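Local coordinates for alpha-1,3-glucanase (PDB 6K0P), which hydrolyses alpha-1,3-glucan, probably cleaving its alpha-1,3-glucosidic linkages, as a member of glycoside hydrolase family 87, at residues A[81-87]-A[103-109]; A[108-114]-A[129-135]; A[276-281]-A[304-308]. The protein carries 1 engineered substitution. Where two conformers were deposited one is given. Numbering follows the deposited sequence.

Contact 1: A[81-87]-A[103-109]; sequences VAENTTG and VSSKFSY. With GLC (alpha-D-glucopyranose), chain D.
One wall of a sugar pocket begins where the antiparallel beta hairpin of strands 86-93 and 96-104 frays into two loops. G87 and V103 form a hydrogen-bonded pair, G87 N to V103 O and V103 N to G87 O both 2.9 Å; T86 faces S104 as a non-hydrogen-bonded pair, CA to CA 4.3 Å. Beyond the sheet the ladder gains one more rung, S105 N to T85 O at 3.1 Å, and then side chains take over. S105 (chi1 p) gives its OG proton to A82 O at 2.7 Å and accepts from T85 N at 3.2 Å. This hairpin belongs to the beta-rich N-terminal part of the enzyme. S104 OG receives K106 N at 3.0 Å, an ST turn that starts the loop, and the extended K106 reaches the glucose, NZ to O4 3.3 Å. Y109, at phi/psi 72/88, folds back so that OH donates to V81 O at 2.6 Å, while E83 CB sits over its ring face, 4.0 Å from the centroid.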
loop_
_atom_site.group_PDB
_atom_site.type_symbol
_atom_site.label_atom_id
_atom_site.label_comp_id
_atom_site.label_asym_id
_atom_site.label_seq_id
_atom_site.Cartn_x
_atom_site.Cartn_y
_atom_site.Cartn_z
ATOM N N VAL A 81 -12.231 6.029 -15.280
ATOM C CA VAL A 81 -12.870 6.243 -16.576
ATOM C C VAL A 81 -13.394 4.903 -17.071
ATOM O O VAL A 81 -13.180 3.868 -16.431
ATOM C CB VAL A 81 -11.910 6.896 -17.593
ATOM C CG1 VAL A 81 -11.508 8.280 -17.103
ATOM C CG2 VAL A 81 -10.669 6.030 -17.839
ATOM N N ALA A 82 -14.089 4.922 -18.206
ATOM C CA ALA A 82 -14.675 3.705 -18.749
ATOM C C ALA A 82 -13.599 2.682 -19.088
ATOM O O ALA A 82 -12.465 3.023 -19.425
ATOM C CB ALA A 82 -15.452 4.039 -20.020
ATOM N N GLU A 83 -13.974 1.408 -19.009
ATOM C CA GLU A 83 -13.088 0.342 -19.462
ATOM C C GLU A 83 -12.674 0.559 -20.916
ATOM O O GLU A 83 -13.439 1.092 -21.728
ATOM C CB GLU A 83 -13.803 -1.009 -19.302
ATOM C CG GLU A 83 -13.151 -2.213 -19.998
ATOM C CD GLU A 83 -11.792 -2.609 -19.421
ATOM O OE1 GLU A 83 -10.855 -1.772 -19.433
ATOM O OE2 GLU A 83 -11.656 -3.778 -18.973
ATOM N N ASN A 84 -11.431 0.181 -21.222
ATOM C CA ASN A 84 -10.885 0.222 -22.581
ATOM C C ASN A 84 -10.978 1.615 -23.198
ATOM O O ASN A 84 -11.382 1.791 -24.351
ATOM C CB ASN A 84 -11.519 -0.838 -23.484
ATOM C CG ASN A 84 -10.712 -1.082 -24.744
ATOM O OD1 ASN A 84 -9.482 -0.998 -24.735
ATOM N ND2 ASN A 84 -11.402 -1.383 -25.836
ATOM N N THR A 85 -10.591 2.626 -22.425
ATOM C CA THR A 85 -10.629 3.989 -22.938
ATOM C C THR A 85 -9.391 4.757 -22.514
ATOM O O THR A 85 -8.775 4.481 -21.476
ATOM C CB THR A 85 -11.866 4.799 -22.508
ATOM O OG1 THR A 85 -11.770 5.123 -21.125
ATOM C CG2 THR A 85 -13.150 4.037 -22.753
ATOM N N THR A 86 -9.044 5.724 -23.348
ATOM C CA THR A 86 -8.056 6.743 -23.030
ATOM C C THR A 86 -8.631 8.084 -23.453
ATOM O O THR A 86 -9.522 8.168 -24.307
ATOM C CB THR A 86 -6.733 6.528 -23.775
ATOM O OG1 THR A 86 -6.949 6.723 -25.183
ATOM C CG2 THR A 86 -6.181 5.131 -23.522
ATOM N N GLY A 87 -8.140 9.143 -22.829
ATOM C CA GLY A 87 -8.612 10.460 -23.187
ATOM C C GLY A 87 -8.015 11.497 -22.273
ATOM O O GLY A 87 -6.940 11.291 -21.702
ATOM N N VAL A 103 -5.757 10.530 -19.121
ATOM C CA VAL A 103 -6.460 9.573 -18.274
ATOM C C VAL A 103 -6.704 8.301 -19.069
ATOM O O VAL A 103 -6.911 8.327 -20.287
ATOM C CB VAL A 103 -7.771 10.145 -17.694
ATOM C CG1 VAL A 103 -7.462 11.310 -16.765
ATOM C CG2 VAL A 103 -8.714 10.586 -18.804
ATOM N N SER A 104 -6.685 7.170 -18.368
ATOM C CA SER A 104 -6.734 5.880 -19.042
ATOM C C SER A 104 -7.143 4.793 -18.069
ATOM O O SER A 104 -6.813 4.849 -16.885
ATOM C CB SER A 104 -5.356 5.520 -19.600
ATOM O OG SER A 104 -5.383 4.258 -20.236
ATOM N N SER A 105 -7.824 3.777 -18.598
ATOM C CA SER A 105 -8.102 2.567 -17.835
ATOM C C SER A 105 -7.198 1.403 -18.239
ATOM O O SER A 105 -7.531 0.246 -17.954
ATOM C CB SER A 105 -9.575 2.175 -17.954
ATOM O OG SER A 105 -9.960 2.117 -19.318
ATOM N N LYS A 106 -6.063 1.687 -18.893
ATOM C CA LYS A 106 -5.154 0.617 -19.312
ATOM C C LYS A 106 -4.785 -0.316 -18.157
ATOM O O LYS A 106 -4.732 -1.543 -18.329
ATOM C CB LYS A 106 -3.897 1.226 -19.929
ATOM C CG LYS A 106 -2.812 0.189 -20.211
ATOM C CD LYS A 106 -1.575 0.827 -20.814
ATOM C CE LYS A 106 -0.532 -0.246 -21.138
ATOM N NZ LYS A 106 0.613 0.318 -21.900
ATOM N N PHE A 107 -4.540 0.240 -16.972
ATOM C CA PHE A 107 -4.049 -0.524 -15.830
ATOM C C PHE A 107 -5.125 -0.867 -14.808
ATOM O O PHE A 107 -4.831 -1.580 -13.842
ATOM C CB PHE A 107 -2.884 0.220 -15.162
ATOM C CG PHE A 107 -1.668 0.315 -16.039
ATOM C CD1 PHE A 107 -0.848 -0.783 -16.203
ATOM C CD2 PHE A 107 -1.369 1.490 -16.726
ATOM C CE1 PHE A 107 0.271 -0.726 -17.021
ATOM C CE2 PHE A 107 -0.248 1.565 -17.551
ATOM C CZ PHE A 107 0.574 0.452 -17.698
ATOM N N SER A 108 -6.348 -0.379 -14.992
ATOM C CA SER A 108 -7.448 -0.653 -14.082
ATOM C C SER A 108 -8.380 -1.708 -14.681
ATOM O O SER A 108 -8.173 -2.201 -15.796
ATOM C CB SER A 108 -8.187 0.647 -13.758
ATOM O OG SER A 108 -8.505 1.346 -14.958
ATOM N N TYR A 109 -9.424 -2.050 -13.916
ATOM C CA TYR A 109 -10.445 -3.033 -14.278
ATOM C C TYR A 109 -9.906 -4.458 -14.243
ATOM O O TYR A 109 -9.420 -4.980 -15.255
ATOM C CB TYR A 109 -11.129 -2.695 -15.613
ATOM C CG TYR A 109 -12.016 -1.469 -15.526
ATOM C CD1 TYR A 109 -11.471 -0.189 -15.549
ATOM C CD2 TYR A 109 -13.396 -1.592 -15.417
ATOM C CE1 TYR A 109 -12.270 0.930 -15.456
ATOM C CE2 TYR A 109 -14.201 -0.476 -15.325
ATOM C CZ TYR A 109 -13.634 0.779 -15.353
ATOM O OH TYR A 109 -14.428 1.897 -15.266
HETATM C C1 GLC D . 0.447 7.406 -20.926
HETATM C C2 GLC D . -0.723 6.575 -20.412
HETATM C C3 GLC D . -0.287 5.197 -19.931
HETATM C C4 GLC D . 0.472 4.540 -21.067
HETATM C C5 GLC D . 1.578 5.457 -21.562
HETATM C C6 GLC D . 2.326 4.756 -22.689
HETATM O O2 GLC D . -1.438 7.301 -19.435
HETATM O O3 GLC D . -1.443 4.454 -19.710
HETATM O O4 GLC D . 1.083 3.321 -20.669
HETATM O O5 GLC D . 1.057 6.714 -21.975
HETATM O O6 GLC D . 1.489 4.629 -23.826
HETATM O O HOH W 1 -9.927 3.780 -14.495
HETATM O O HOH W 2 -8.647 -2.265 -18.626
#

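Contact 2: A[108-114]-A[129-135]; sequences SYLYATP and GLTAYWL
Strands 110-112 and 131-133 make a separate two-stranded antiparallel ribbon in the N-terminal beta-rich region, no strand lying between them in sequence, their short axes 4.6 Å apart at closest approach with N-to-C directions 135° apart. L110 pairs with Y133 and A112 with T131 at hydrogen-bonded positions; Y111 and A132 lie between them as a non-hydrogen-bonded pair, CA to CA 4.7 Å. Both hydrogen bonds of each hydrogen-bonded pair are made: L110 N to Y133 O 2.8 Å, Y133 N to L110 O 2.7 Å, A112 N to T131 O 3.1 Å and T131 N to A112 O 2.8 Å. Past the sheet, Y109 N still reaches W134 O at 2.9 Å, although both residues have positive phi (72° and 57°). The Y111 backbone hydrogen-bonds to D123, outside the ribbon. Water 1 donates to L135 O at 2.8 Å and lies 2.9 Å from S108 OG. E48 takes the amide protons of W134 and L135.

A132 CB lies 3.6 Å from both Y109 CD2 and Y111 CE2. L135 CD2 sits over the Y109 ring face, 4.0 Å from its centroid. L110 CG meets W134 CE3 at 3.8 Å, and the edge of Y133 (chi1 m) runs along the backbone, CE1 to A112 CB 3.8 Å. The main chain thus sets the register, while polar ends such as the Y111 hydroxyl, bonded to E83, find partners outside the ribbon.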
loop_
_atom_site.group_PDB
_atom_site.type_symbol
_atom_site.label_atom_id
_atom_site.label_comp_id
_atom_site.label_asym_id
_atom_site.label_seq_id
_atom_site.Cartn_x
_atom_site.Cartn_y
_atom_site.Cartn_z
ATOM N N SER A 108 -6.348 -0.379 -14.992
ATOM C CA SER A 108 -7.448 -0.653 -14.082
ATOM C C SER A 108 -8.380 -1.708 -14.681
ATOM O O SER A 108 -8.173 -2.201 -15.796
ATOM C CB SER A 108 -8.187 0.647 -13.758
ATOM O OG SER A 108 -8.505 1.346 -14.958
ATOM N N TYR A 109 -9.424 -2.050 -13.916
ATOM C CA TYR A 109 -10.445 -3.033 -14.278
ATOM C C TYR A 109 -9.906 -4.458 -14.243
ATOM O O TYR A 109 -9.420 -4.980 -15.255
ATOM C CB TYR A 109 -11.129 -2.695 -15.613
ATOM C CG TYR A 109 -12.016 -1.469 -15.526
ATOM C CD1 TYR A 109 -11.471 -0.189 -15.549
ATOM C CD2 TYR A 109 -13.396 -1.592 -15.417
ATOM C CE1 TYR A 109 -12.270 0.930 -15.456
ATOM C CE2 TYR A 109 -14.201 -0.476 -15.325
ATOM C CZ TYR A 109 -13.634 0.779 -15.353
ATOM O OH TYR A 109 -14.428 1.897 -15.266
ATOM N N LEU A 110 -9.985 -5.085 -13.072
ATOM C CA LEU A 110 -9.592 -6.473 -12.873
ATOM C C LEU A 110 -10.848 -7.239 -12.476
ATOM O O LEU A 110 -11.646 -6.751 -11.672
ATOM C CB LEU A 110 -8.509 -6.574 -11.779
ATOM C CG LEU A 110 -7.056 -6.224 -12.146
ATOM C CD1 LEU A 110 -6.512 -7.214 -13.172
ATOM C CD2 LEU A 110 -6.888 -4.785 -12.655
ATOM N N TYR A 111 -11.034 -8.431 -13.044
ATOM C CA TYR A 111 -12.337 -9.087 -13.038
ATOM C C TYR A 111 -12.371 -10.293 -12.106
ATOM O O TYR A 111 -11.399 -11.049 -12.005
ATOM C CB TYR A 111 -12.757 -9.470 -14.465
ATOM C CG TYR A 111 -13.001 -8.243 -15.311
ATOM C CD1 TYR A 111 -11.957 -7.630 -15.979
ATOM C CD2 TYR A 111 -14.268 -7.674 -15.407
ATOM C CE1 TYR A 111 -12.155 -6.488 -16.725
ATOM C CE2 TYR A 111 -14.479 -6.526 -16.164
ATOM C CZ TYR A 111 -13.411 -5.940 -16.817
ATOM O OH TYR A 111 -13.586 -4.802 -17.573
ATOM N N ALA A 112 -13.501 -10.453 -11.423
ATOM C CA ALA A 112 -13.749 -11.579 -10.530
ATOM C C ALA A 112 -15.256 -11.676 -10.325
ATOM O O ALA A 112 -16.039 -11.080 -11.071
ATOM C CB ALA A 112 -12.996 -11.405 -9.205
ATOM N N THR A 113 -15.668 -12.426 -9.311
ATOM C CA THR A 113 -17.056 -12.474 -8.876
ATOM C C THR A 113 -17.070 -12.383 -7.361
ATOM O O THR A 113 -16.039 -12.593 -6.714
ATOM C CB THR A 113 -17.743 -13.780 -9.307
ATOM O OG1 THR A 113 -17.271 -14.855 -8.488
ATOM C CG2 THR A 113 -17.475 -14.092 -10.780
ATOM N N PRO A 114 -18.221 -12.064 -6.758
ATOM C CA PRO A 114 -18.258 -11.953 -5.289
ATOM C C PRO A 114 -17.778 -13.193 -4.551
ATOM O O PRO A 114 -17.258 -13.068 -3.435
ATOM C CB PRO A 114 -19.733 -11.649 -5.007
ATOM C CG PRO A 114 -20.165 -10.893 -6.218
ATOM C CD PRO A 114 -19.474 -11.579 -7.364
ATOM N N GLY A 129 -20.592 -13.083 -16.641
ATOM C CA GLY A 129 -20.813 -13.174 -15.214
ATOM C C GLY A 129 -19.765 -12.512 -14.344
ATOM O O GLY A 129 -19.856 -12.618 -13.114
ATOM N N LEU A 130 -18.792 -11.824 -14.931
ATOM C CA LEU A 130 -17.690 -11.246 -14.170
ATOM C C LEU A 130 -17.975 -9.791 -13.832
ATOM O O LEU A 130 -18.538 -9.047 -14.642
ATOM C CB LEU A 130 -16.386 -11.342 -14.963
ATOM C CG LEU A 130 -15.883 -12.751 -15.267
ATOM C CD1 LEU A 130 -14.580 -12.704 -16.053
ATOM C CD2 LEU A 130 -15.708 -13.545 -13.979
ATOM N N THR A 131 -17.590 -9.397 -12.619
ATOM C CA THR A 131 -17.692 -8.028 -12.139
ATOM C C THR A 131 -16.320 -7.369 -12.238
ATOM O O THR A 131 -15.294 -8.014 -12.000
ATOM C CB THR A 131 -18.166 -8.037 -10.680
ATOM O OG1 THR A 131 -19.485 -8.590 -10.612
ATOM C CG2 THR A 131 -18.177 -6.628 -10.079
ATOM N N ALA A 132 -16.310 -6.082 -12.583
ATOM C CA ALA A 132 -15.079 -5.297 -12.606
ATOM C C ALA A 132 -14.753 -4.771 -11.213
ATOM O O ALA A 132 -15.624 -4.224 -10.524
ATOM C CB ALA A 132 -15.235 -4.110 -13.553
ATOM N N TYR A 133 -13.488 -4.907 -10.820
ATOM C CA TYR A 133 -12.942 -4.375 -9.580
ATOM C C TYR A 133 -11.705 -3.567 -9.932
ATOM O O TYR A 133 -11.264 -3.544 -11.085
ATOM C CB TYR A 133 -12.548 -5.518 -8.631
ATOM C CG TYR A 133 -13.699 -6.417 -8.244
ATOM C CD1 TYR A 133 -14.045 -7.517 -9.024
ATOM C CD2 TYR A 133 -14.443 -6.164 -7.099
ATOM C CE1 TYR A 133 -15.111 -8.344 -8.658
ATOM C CE2 TYR A 133 -15.513 -6.982 -6.731
ATOM C CZ TYR A 133 -15.829 -8.064 -7.515
ATOM O OH TYR A 133 -16.888 -8.873 -7.152
ATOM N N TRP A 134 -11.116 -2.917 -8.929
ATOM C CA TRP A 134 -9.873 -2.159 -9.114
ATOM C C TRP A 134 -10.049 -1.097 -10.205
ATOM O O TRP A 134 -9.339 -1.065 -11.216
ATOM C CB TRP A 134 -8.678 -3.077 -9.405
ATOM C CG TRP A 134 -8.309 -4.018 -8.299
ATOM C CD1 TRP A 134 -9.078 -4.396 -7.221
ATOM C CD2 TRP A 134 -7.057 -4.693 -8.155
ATOM N NE1 TRP A 134 -8.369 -5.290 -6.434
ATOM C CE2 TRP A 134 -7.129 -5.480 -6.990
ATOM C CE3 TRP A 134 -5.884 -4.719 -8.916
ATOM C CZ2 TRP A 134 -6.066 -6.274 -6.560
ATOM C CZ3 TRP A 134 -4.826 -5.498 -8.484
ATOM C CH2 TRP A 134 -4.925 -6.262 -7.313
ATOM N N LEU A 135 -11.019 -0.221 -9.966
ATOM C CA LEU A 135 -11.565 0.659 -10.990
ATOM C C LEU A 135 -10.782 1.951 -11.161
ATOM O O LEU A 135 -10.894 2.580 -12.217
ATOM C CB LEU A 135 -13.008 1.016 -10.628
ATOM C CG LEU A 135 -13.936 -0.173 -10.371
ATOM C CD1 LEU A 135 -15.229 0.310 -9.724
ATOM C CD2 LEU A 135 -14.233 -0.882 -11.682
HETATM O O HOH W 1 -9.927 3.780 -14.495
#

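Contact 3: A[276-281]-A[304-308]; sequences NYINRV and EHFVC. With GLC (alpha-D-glucopyranose), chain B.
Two loops on neighbouring turns of the right-handed parallel beta-helix, a fold of the pectate-lyase-like clan, meet beside a glucose site. The segments form no beta bridge with each other; H305, at phi/psi 65/34, turns the chain as strand 297-304 ends. The one hydrogen bond between the segments runs from Y277 N to H305 O, 3.1 Å, with the two CA atoms 5.2 Å apart. Apolar packing follows: the Y277 ring (chi1 m, -81°) lies against V307 (chi1 t), whose CG2 is 3.9 Å from the ring centroid and 22° off its normal, a CH-pi contact. Y277 CD1 is 4.0 Å from F306 CA. Separately, V307 CG2 makes a van der Waals contact with V281 O, 3.6 Å. R280, fully extended, carries the salt bridges, NE to D282 and NH1 to D354. Both loops reach the sugar, which D282 and K286 also bind: V307 CG1 and V281 O approach glucose O6 at 3.4 and 3.5 Å, and R280 NH2 donates to the ring oxygen O5 at 3.1 Å.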
loop_
_atom_site.group_PDB
_atom_site.type_symbol
_atom_site.label_atom_id
_atom_site.label_comp_id
_atom_site.label_asym_id
_atom_site.label_seq_id
_atom_site.Cartn_x
_atom_site.Cartn_y
_atom_site.Cartn_z
ATOM N N ASN A 276 4.805 -2.515 -16.923
ATOM C CA ASN A 276 3.753 -2.798 -17.892
ATOM C C ASN A 276 2.863 -3.959 -17.457
ATOM O O ASN A 276 2.166 -4.554 -18.289
ATOM C CB ASN A 276 4.336 -3.020 -19.288
ATOM C CG ASN A 276 5.212 -4.252 -19.362
ATOM O OD1 ASN A 276 5.315 -5.011 -18.397
ATOM N ND2 ASN A 276 5.860 -4.450 -20.515
ATOM N N TYR A 277 2.861 -4.294 -16.168
ATOM C CA TYR A 277 1.939 -5.308 -15.685
ATOM C C TYR A 277 0.522 -4.762 -15.727
ATOM O O TYR A 277 0.276 -3.604 -15.376
ATOM C CB TYR A 277 2.302 -5.772 -14.265
ATOM C CG TYR A 277 3.414 -6.795 -14.293
ATOM C CD1 TYR A 277 4.743 -6.391 -14.341
ATOM C CD2 TYR A 277 3.137 -8.162 -14.321
ATOM C CE1 TYR A 277 5.778 -7.318 -14.394
ATOM C CE2 TYR A 277 4.170 -9.102 -14.387
ATOM C CZ TYR A 277 5.483 -8.667 -14.420
ATOM O OH TYR A 277 6.534 -9.564 -14.491
ATOM N N ILE A 278 -0.398 -5.599 -16.209
ATOM C CA ILE A 278 -1.823 -5.305 -16.191
ATOM C C ILE A 278 -2.594 -6.290 -15.337
ATOM O O ILE A 278 -3.820 -6.182 -15.233
ATOM C CB ILE A 278 -2.411 -5.215 -17.611
ATOM C CG1 ILE A 278 -2.177 -6.526 -18.368
ATOM C CG2 ILE A 278 -1.785 -4.033 -18.348
ATOM C CD1 ILE A 278 -2.896 -6.591 -19.710
ATOM N N ASN A 279 -1.910 -7.257 -14.738
ATOM C CA ASN A 279 -2.509 -8.168 -13.776
ATOM C C ASN A 279 -1.381 -8.776 -12.959
ATOM O O ASN A 279 -0.199 -8.630 -13.285
ATOM C CB ASN A 279 -3.363 -9.257 -14.457
ATOM C CG ASN A 279 -2.569 -10.078 -15.453
ATOM O OD1 ASN A 279 -2.496 -9.737 -16.635
ATOM N ND2 ASN A 279 -1.957 -11.161 -14.979
ATOM N N ARG A 280 -1.766 -9.462 -11.893
ATOM C CA ARG A 280 -0.812 -10.116 -11.015
ATOM C C ARG A 280 -0.303 -11.396 -11.658
ATOM O O ARG A 280 -1.070 -12.140 -12.285
ATOM C CB ARG A 280 -1.503 -10.447 -9.693
ATOM C CG ARG A 280 -0.628 -11.118 -8.661
ATOM C CD ARG A 280 -1.395 -11.251 -7.353
ATOM N NE ARG A 280 -0.616 -11.964 -6.350
ATOM C CZ ARG A 280 -0.880 -11.949 -5.048
ATOM N NH1 ARG A 280 -1.907 -11.251 -4.588
ATOM N NH2 ARG A 280 -0.112 -12.623 -4.198
ATOM N N VAL A 281 0.996 -11.640 -11.499
ATOM C CA VAL A 281 1.638 -12.902 -11.851
ATOM C C VAL A 281 2.543 -13.268 -10.685
ATOM O O VAL A 281 3.295 -12.419 -10.196
ATOM C CB VAL A 281 2.460 -12.777 -13.149
ATOM C CG1 VAL A 281 3.031 -14.142 -13.563
ATOM C CG2 VAL A 281 1.609 -12.184 -14.275
ATOM N N GLU A 304 5.436 1.968 -10.145
ATOM C CA GLU A 304 4.052 1.614 -10.437
ATOM C C GLU A 304 3.984 0.458 -11.419
ATOM O O GLU A 304 4.879 0.268 -12.247
ATOM C CB GLU A 304 3.254 2.772 -11.057
ATOM C CG GLU A 304 3.281 4.027 -10.201
ATOM C CD GLU A 304 2.057 4.918 -10.364
ATOM O OE1 GLU A 304 1.032 4.488 -10.959
ATOM O OE2 GLU A 304 2.107 6.063 -9.861
ATOM N N HIS A 305 2.896 -0.310 -11.329
ATOM C CA HIS A 305 2.550 -1.286 -12.369
ATOM C C HIS A 305 3.578 -2.403 -12.477
ATOM O O HIS A 305 3.850 -2.912 -13.571
ATOM C CB HIS A 305 2.254 -0.614 -13.715
ATOM C CG HIS A 305 1.248 0.484 -13.606
ATOM N ND1 HIS A 305 1.351 1.667 -14.306
ATOM C CD2 HIS A 305 0.124 0.580 -12.858
ATOM C CE1 HIS A 305 0.331 2.448 -13.990
ATOM N NE2 HIS A 305 -0.428 1.812 -13.114
ATOM N N PHE A 306 4.147 -2.771 -11.331
ATOM C CA PHE A 306 4.833 -4.035 -11.117
ATOM C C PHE A 306 3.977 -4.893 -10.201
ATOM O O PHE A 306 2.965 -4.441 -9.655
ATOM C CB PHE A 306 6.231 -3.802 -10.515
ATOM C CG PHE A 306 7.197 -3.193 -11.494
ATOM C CD1 PHE A 306 7.269 -1.813 -11.656
ATOM C CD2 PHE A 306 8.001 -4.000 -12.286
ATOM C CE1 PHE A 306 8.145 -1.249 -12.576
ATOM C CE2 PHE A 306 8.878 -3.443 -13.206
ATOM C CZ PHE A 306 8.949 -2.068 -13.354
ATOM N N VAL A 307 4.381 -6.154 -10.044
ATOM C CA VAL A 307 3.724 -6.998 -9.053
ATOM C C VAL A 307 4.087 -6.528 -7.647
ATOM O O VAL A 307 3.209 -6.314 -6.802
ATOM C CB VAL A 307 4.042 -8.485 -9.302
ATOM C CG1 VAL A 307 3.336 -9.362 -8.260
ATOM C CG2 VAL A 307 3.581 -8.879 -10.705
ATOM N N CYS A 308 5.382 -6.288 -7.400
ATOM C CA CYS A 308 5.844 -5.724 -6.136
ATOM C C CYS A 308 6.992 -4.770 -6.410
ATOM O O CYS A 308 7.634 -4.836 -7.465
ATOM C CB CYS A 308 6.425 -6.788 -5.187
ATOM S SG CYS A 308 5.418 -8.256 -4.957
HETATM C C1 GLC B . 2.551 -15.203 -3.757
HETATM C C2 GLC B . 3.798 -16.038 -3.969
HETATM C C3 GLC B . 5.020 -15.162 -3.810
HETATM C C4 GLC B . 4.925 -13.946 -4.723
HETATM C C5 GLC B . 3.670 -13.180 -4.404
HETATM C C6 GLC B . 3.412 -12.036 -5.373
HETATM O O1 GLC B . 2.540 -14.872 -2.410
HETATM O O2 GLC B . 3.757 -17.122 -3.035
HETATM O O3 GLC B . 6.133 -15.896 -4.286
HETATM O O4 GLC B . 6.023 -13.087 -4.548
HETATM O O5 GLC B . 2.578 -14.037 -4.525
HETATM O O6 GLC B . 3.396 -12.399 -6.724
#

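Overall arrangement
From the N terminus, contact 1 comes first, drawing the chain on both sides of the hairpin of strands 86-93 and 96-104 together. Contact 2 follows, sharing S108 and Y109, and its ribbon closes the irregular loop 115-128. The two are in series, neither nested nor crossed, and E83 OE2 to Y111 OH, 2.6 Å, joins them. Contact 3 comes later and closes the excursion 282-303, which holds strand 286-289 and most of strand 297-304, bridging successive turns of the beta-helix. It ties the beta-helix to the N-terminal beta-rich region: F107 stacks on H305, F107 CD2 to H305 CE1 3.4 Å, while L110 CD1 packs 3.5 Å from I278 O. The three contacts therefore meet along the seam between them.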